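Local coordinates for protein arsenical resistance operon trans-acting repressor (Bacteroides vulgatus, PDB 3KTB) that probably binds DNA as an ArsD-family repressor with a thioredoxin-like fold, acting on the operon for arsenical resistance, at residues V35-S38 / L39-Q42; K95-S98 / E99-G102. All blocks are in the same frame, centred on the assembly; numbering follows the deposited sequence.

Contact 1. Residues V35-S38 / L39-Q42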
ATOM      1  N   VAL A  35     -29.014  -7.785 -26.233  1.00 41.18           N
ATOM      2  CA  VAL A  35     -27.808  -7.488 -26.988  1.00 42.24           C
ATOM      3  C   VAL A  35     -26.580  -7.993 -26.221  1.00 40.66           C
ATOM      4  O   VAL A  35     -25.744  -8.697 -26.774  1.00 40.94           O
ATOM      5  CB  VAL A  35     -27.695  -5.986 -27.280  1.00 47.89           C
ATOM      6  CG1 VAL A  35     -26.244  -5.598 -27.585  1.00 47.40           C
ATOM      7  CG2 VAL A  35     -28.647  -5.579 -28.444  1.00 35.64           C
ATOM      8  N   ILE A  36     -26.504  -7.665 -24.936  1.00 39.78           N
ATOM      9  CA  ILE A  36     -25.348  -8.038 -24.119  1.00 40.13           C
ATOM     10  C   ILE A  36     -25.136  -9.547 -24.069  1.00 39.56           C
ATOM     11  O   ILE A  36     -24.010 -10.039 -24.141  1.00 35.06           O
ATOM     12  CB  ILE A  36     -25.433  -7.443 -22.700  1.00 37.47           C
ATOM     13  CG1 ILE A  36     -25.148  -5.941 -22.777  1.00 39.33           C
ATOM     14  CG2 ILE A  36     -24.388  -8.097 -21.774  1.00 36.01           C
ATOM     15  CD1 ILE A  36     -25.381  -5.196 -21.484  1.00 42.36           C
ATOM     16  N   GLU A  37     -26.233 -10.281 -23.994  1.00 36.47           N
ATOM     17  CA  GLU A  37     -26.169 -11.726 -23.946  1.00 33.35           C
ATOM     18  C   GLU A  37     -25.752 -12.290 -25.320  1.00 41.32           C
ATOM     19  O   GLU A  37     -24.974 -13.250 -25.402  1.00 39.76           O
ATOM     20  CB  GLU A  37     -27.520 -12.273 -23.469  1.00 32.85           C
ATOM     21  CG  GLU A  37     -27.714 -13.743 -23.615  1.00 35.27           C
ATOM     22  CD  GLU A  37     -26.726 -14.561 -22.791  1.00 42.93           C
ATOM     23  OE1 GLU A  37     -26.169 -14.012 -21.812  1.00 42.32           O
ATOM     24  OE2 GLU A  37     -26.516 -15.756 -23.135  1.00 40.95           O
ATOM     25  N   SER A  38     -26.242 -11.700 -26.405  1.00 43.75           N
ATOM     26  CA  SER A  38     -25.819 -12.183 -27.731  1.00 47.65           C
ATOM     27  C   SER A  38     -24.314 -11.992 -27.908  1.00 42.59           C
ATOM     28  O   SER A  38     -23.640 -12.841 -28.500  1.00 38.67           O
ATOM     29  CB  SER A  38     -26.531 -11.458 -28.882  1.00 48.89           C
ATOM     30  OG  SER A  38     -27.921 -11.664 -28.836  1.00 58.00           O
ATOM     31  N   LEU A  39     -23.800 -10.861 -27.427  1.00 35.22           N
ATOM     32  CA  LEU A  39     -22.360 -10.621 -27.506  1.00 43.65           C
ATOM     33  C   LEU A  39     -21.587 -11.632 -26.655  1.00 41.91           C
ATOM     34  O   LEU A  39     -20.573 -12.166 -27.112  1.00 38.28           O
ATOM     35  CB  LEU A  39     -22.002  -9.189 -27.110  1.00 35.33           C
ATOM     36  CG  LEU A  39     -22.622  -8.200 -28.096  1.00 37.86           C
ATOM     37  CD1 LEU A  39     -22.661  -6.787 -27.538  1.00 36.04           C
ATOM     38  CD2 LEU A  39     -21.869  -8.272 -29.416  1.00 37.49           C
ATOM     39  N   LYS A  40     -22.088 -11.901 -25.449  1.00 41.18           N
ATOM     40  CA  LYS A  40     -21.441 -12.818 -24.511  1.00 42.70           C
ATOM     41  C   LYS A  40     -21.251 -14.167 -25.192  1.00 46.02           C
ATOM     42  O   LYS A  40     -20.149 -14.758 -25.179  1.00 44.95           O
ATOM     43  CB  LYS A  40     -22.269 -12.959 -23.230  1.00 42.97           C
ATOM     44  CG  LYS A  40     -21.668 -13.877 -22.135  1.00 47.70           C
ATOM     45  CD  LYS A  40     -22.557 -13.873 -20.879  1.00 54.71           C
ATOM     46  CE  LYS A  40     -22.134 -14.874 -19.781  1.00 63.32           C
ATOM     47  NZ  LYS A  40     -22.310 -16.335 -20.145  1.00 70.19           N
ATOM     48  N   LYS A  41     -22.316 -14.626 -25.837  1.00 41.22           N
ATOM     49  CA  LYS A  41     -22.284 -15.901 -26.547  1.00 41.55           C
ATOM     50  C   LYS A  41     -21.168 -15.949 -27.584  1.00 49.88           C
ATOM     51  O   LYS A  41     -20.730 -17.035 -27.961  1.00 49.81           O
ATOM     52  CB  LYS A  41     -23.625 -16.158 -27.240  1.00 44.54           C
ATOM     53  CG  LYS A  41     -24.701 -16.656 -26.295  1.00 52.39           C
ATOM     54  CD  LYS A  41     -25.918 -17.165 -27.071  1.00 62.19           C
ATOM     55  CE  LYS A  41     -26.979 -17.743 -26.115  1.00 64.33           C
ATOM     56  NZ  LYS A  41     -27.618 -16.694 -25.231  1.00 47.12           N
ATOM     57  N   GLN A  42     -20.733 -14.784 -28.071  1.00 43.30           N
ATOM     58  CA  GLN A  42     -19.680 -14.731 -29.092  1.00 44.36           C
ATOM     59  C   GLN A  42     -18.348 -14.326 -28.478  1.00 43.31           C
ATOM     60  O   GLN A  42     -17.419 -13.917 -29.162  1.00 48.98           O
ATOM     61  CB  GLN A  42     -20.081 -13.782 -30.220  1.00 48.77           C
ATOM     62  CG  GLN A  42     -21.273 -14.303 -30.984  1.00 58.21           C
ATOM     63  CD  GLN A  42     -21.644 -13.427 -32.153  1.00 69.53           C
ATOM     64  OE1 GLN A  42     -22.617 -12.681 -32.084  1.00 76.40           O
ATOM     65  NE2 GLN A  42     -20.870 -13.505 -33.238  1.00 70.07           N
TER
HETATM   66  O   HOH W   1     -25.173 -15.695 -19.767  1.00 55.66           O
HETATM   67  O   HOH W   2     -24.585 -17.493 -22.436  1.00 57.92           O
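Glu37 and Lys41, one turn apart near the end of helix 27-41, are joined by a salt bridge in which Lys41 NZ is modelled unusually close, 2.5 Å, to Glu37 OE2. The ammonium reaches that oxygen on its anti lone pair, the one turned away from OE1. Glu37 leaves the backbone with CG anti to N (chi1 169°) and then folds at chi2 (63°), which turns the carboxylate forward, toward the C-terminal end of the helix and the two lysines. Lys41 answers with a long extended chain that kinks only at its last torsion. The other lysine, Lys40, passes the same carboxylate with its methylene CD 3.7 Å from Glu37 OE1, and its ammonium is linked through water. One water bonds Glu37 OE1 at 2.8 Å and Lys40 NZ at 3.0 Å; a second bonds OE2 and reaches Lys40 NZ only weakly. One direct ammonium, two waters and a second ammonium reached through them attend the carboxylate, probably stabilising its negative charge. This is the hydrated side of the turn, although Glu37 itself is buried, with Met30 of the second subunit packed on it and Pro27 of that subunit against Lys41.

The close-packed side is apolar. Val35 and Leu39 lie side by side and point the same way, Val35 CG1 touching Leu39 CD1 at 3.8 Å, next to the helical hydrogen bond from Leu39 N to Val35 O (3.0 Å), four residues back. The same bonding continues from Lys40 N to Ile36 O and from Lys41 N to Glu37 O, while Ser38 OG bonds back to Val34 O. Val35 and Leu39 face helix 94-101 through Met97, and helix 27-41 here forms the crossover of the beta-alpha-beta unit between parallel strands 7-11 and 47-50.

Contact 2. Residues K95-S98 / E99-G102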
ATOM      1  N   LYS A  95     -27.941  -0.327 -33.313  1.00 62.34           N
ATOM      2  CA  LYS A  95     -27.087   0.093 -34.421  1.00 65.74           C
ATOM      3  C   LYS A  95     -25.660   0.394 -33.940  1.00 58.60           C
ATOM      4  O   LYS A  95     -24.689  -0.142 -34.488  1.00 57.85           O
ATOM      5  CB  LYS A  95     -27.674   1.318 -35.143  1.00 76.70           C
ATOM      6  CG  LYS A  95     -26.816   1.812 -36.311  1.00 82.17           C
ATOM      7  CD  LYS A  95     -27.529   2.881 -37.148  1.00 91.23           C
ATOM      8  CE  LYS A  95     -26.666   3.338 -38.334  1.00 95.44           C
ATOM      9  NZ  LYS A  95     -27.404   4.239 -39.283  1.00 98.99           N
ATOM     10  N   GLN A  96     -25.540   1.235 -32.913  1.00 57.19           N
ATOM     11  CA  GLN A  96     -24.236   1.539 -32.308  1.00 59.90           C
ATOM     12  C   GLN A  96     -23.498   0.303 -31.764  1.00 60.52           C
ATOM     13  O   GLN A  96     -22.315   0.096 -32.079  1.00 60.57           O
ATOM     14  CB  GLN A  96     -24.388   2.564 -31.185  1.00 61.30           C
ATOM     15  CG  GLN A  96     -24.993   3.865 -31.617  1.00 66.35           C
ATOM     16  CD  GLN A  96     -25.207   4.803 -30.447  1.00 71.17           C
ATOM     17  OE1 GLN A  96     -25.977   4.509 -29.531  1.00 65.61           O
ATOM     18  NE2 GLN A  96     -24.523   5.942 -30.470  1.00 77.13           N
HETATM   19  N   MSE A  97     -24.178  -0.501 -30.939  1.00 51.36           N
HETATM   20  CA  MSE A  97     -23.540  -1.697 -30.382  1.00 49.48           C
HETATM   21  C   MSE A  97     -23.009  -2.528 -31.537  1.00 54.05           C
HETATM   22  O   MSE A  97     -21.881  -3.034 -31.508  1.00 51.21           O
HETATM   23  CB  MSE A  97     -24.520  -2.521 -29.541  1.00 46.22           C
HETATM   24  CG  MSE A  97     -25.103  -1.772 -28.343  1.00 48.11           C
HETATM   25 SE   MSE A  97     -23.705  -1.401 -27.018  0.69 53.61          SE
HETATM   26  CE  MSE A  97     -23.470  -3.260 -26.375  1.00 48.35           C
ATOM     27  N   SER A  98     -23.833  -2.641 -32.571  1.00 60.90           N
ATOM     28  CA  SER A  98     -23.498  -3.418 -33.751  1.00 57.39           C
ATOM     29  C   SER A  98     -22.266  -2.818 -34.443  1.00 60.69           C
ATOM     30  O   SER A  98     -21.394  -3.550 -34.945  1.00 57.59           O
ATOM     31  CB  SER A  98     -24.708  -3.440 -34.688  1.00 61.91           C
ATOM     32  OG  SER A  98     -24.596  -4.475 -35.652  1.00 70.35           O
ATOM     33  N   GLU A  99     -22.185  -1.486 -34.450  1.00 63.63           N
ATOM     34  CA  GLU A  99     -21.071  -0.806 -35.096  1.00 71.77           C
ATOM     35  C   GLU A  99     -19.800  -0.918 -34.261  1.00 62.77           C
ATOM     36  O   GLU A  99     -18.724  -1.175 -34.797  1.00 58.81           O
ATOM     37  CB  GLU A  99     -21.410   0.660 -35.415  1.00 84.65           C
ATOM     38  CG  GLU A  99     -22.135   0.855 -36.759  1.00 99.43           C
ATOM     39  CD  GLU A  99     -22.970   2.150 -36.836  1.00110.32           C
ATOM     40  OE1 GLU A  99     -23.576   2.408 -37.903  1.00110.51           O
ATOM     41  OE2 GLU A  99     -23.032   2.905 -35.835  1.00114.36           O
ATOM     42  N   TRP A 100     -19.925  -0.750 -32.948  1.00 59.96           N
ATOM     43  CA  TRP A 100     -18.751  -0.766 -32.072  1.00 62.77           C
ATOM     44  C   TRP A 100     -18.138  -2.148 -31.947  1.00 59.60           C
ATOM     45  O   TRP A 100     -16.992  -2.312 -31.512  1.00 56.06           O
ATOM     46  CB  TRP A 100     -19.132  -0.309 -30.678  1.00 60.13           C
ATOM     47  CG  TRP A 100     -19.517   1.091 -30.624  1.00 61.50           C
ATOM     48  CD1 TRP A 100     -19.094   2.096 -31.454  1.00 61.17           C
ATOM     49  CD2 TRP A 100     -20.399   1.686 -29.672  1.00 59.47           C
ATOM     50  NE1 TRP A 100     -19.665   3.284 -31.071  1.00 67.72           N
ATOM     51  CE2 TRP A 100     -20.473   3.064 -29.981  1.00 66.30           C
ATOM     52  CE3 TRP A 100     -21.133   1.191 -28.588  1.00 55.36           C
ATOM     53  CZ2 TRP A 100     -21.257   3.955 -29.243  1.00 63.27           C
ATOM     54  CZ3 TRP A 100     -21.909   2.069 -27.858  1.00 65.00           C
ATOM     55  CH2 TRP A 100     -21.964   3.446 -28.193  1.00 66.46           C
ATOM     56  N   THR A 101     -18.912  -3.135 -32.363  1.00 55.10           N
ATOM     57  CA  THR A 101     -18.669  -4.510 -32.000  1.00 56.70           C
ATOM     58  C   THR A 101     -18.367  -5.351 -33.256  1.00 55.66           C
ATOM     59  O   THR A 101     -17.717  -6.390 -33.199  1.00 54.30           O
ATOM     60  CB  THR A 101     -19.922  -4.982 -31.241  1.00 53.69           C
ATOM     61  OG1 THR A 101     -19.590  -5.337 -29.890  1.00 55.25           O
ATOM     62  CG2 THR A 101     -20.612  -6.070 -31.945  1.00 44.03           C
ATOM     63  N   GLY A 102     -18.817  -4.874 -34.406  1.00 57.40           N
ATOM     64  CA  GLY A 102     -18.606  -5.605 -35.641  1.00 58.28           C
ATOM     65  C   GLY A 102     -19.588  -6.750 -35.787  1.00 62.54           C
ATOM     66  O   GLY A 102     -19.595  -7.437 -36.803  1.00 70.06           O
TER
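The backbone carbonyl of Gln96 lies over one face of the Trp100 indole, its O 3.2 Å above the ring plane and offset toward the rim, while also accepting the bond from Trp100 N at 2.7 Å. Beside it, Gln96 CB sits almost squarely over the six-membered ring, 3.9 Å from the centroid and 11° off the normal, a CH-pi contact. The amide beyond is tilted 37° from the indole, and Gln96 OE1 accepts a hydrogen bond from Thr93 N, just ahead of helix 94-101. Met97, present as selenomethionine, adds a Met-aromatic contact: its chain, bent at chi2 and chi3, brings SE obliquely beside the ring, 4.0 Å from Trp100 CE3.

On the exposed flank the extended Lys95 crosses Glu99, and CE meets OE1 at 3.3 Å, but NZ stays 4.5 Å from OE1, too far for a salt bridge. The helix ends at Gly102, whose positive phi turns the chain out while its N still bonds Ser98 O at 2.9 Å. Trp100 lies against Ala86 and Val87 of strand 84-87 and Ile7 of strand 7-11, whereas Met97 and Thr101 reach helix 27-41.

Overall arrangement
From the N terminus, strand 7-11 leads through a long loop into helix 27-41, whose last turns hold contact 1; the chain then enters strand 47-50. After helices 57-60 and 62-69 and the antiparallel strands 78-81 and 84-87, it reaches helix 94-101, where contact 2 lies. Both contacts are local, each at a helix end and one residue beyond, so neither closes a long loop; they follow in series without nesting or crossing. In space they meet, with centres about 12 Å apart: Leu39 CD2 packs on Thr101 CG2 at 3.6 Å, and the Met97 methyl CE touches Val35 and Leu39. This seam ties the crossover helix to the C-terminal helix, which itself packs on the central sheet.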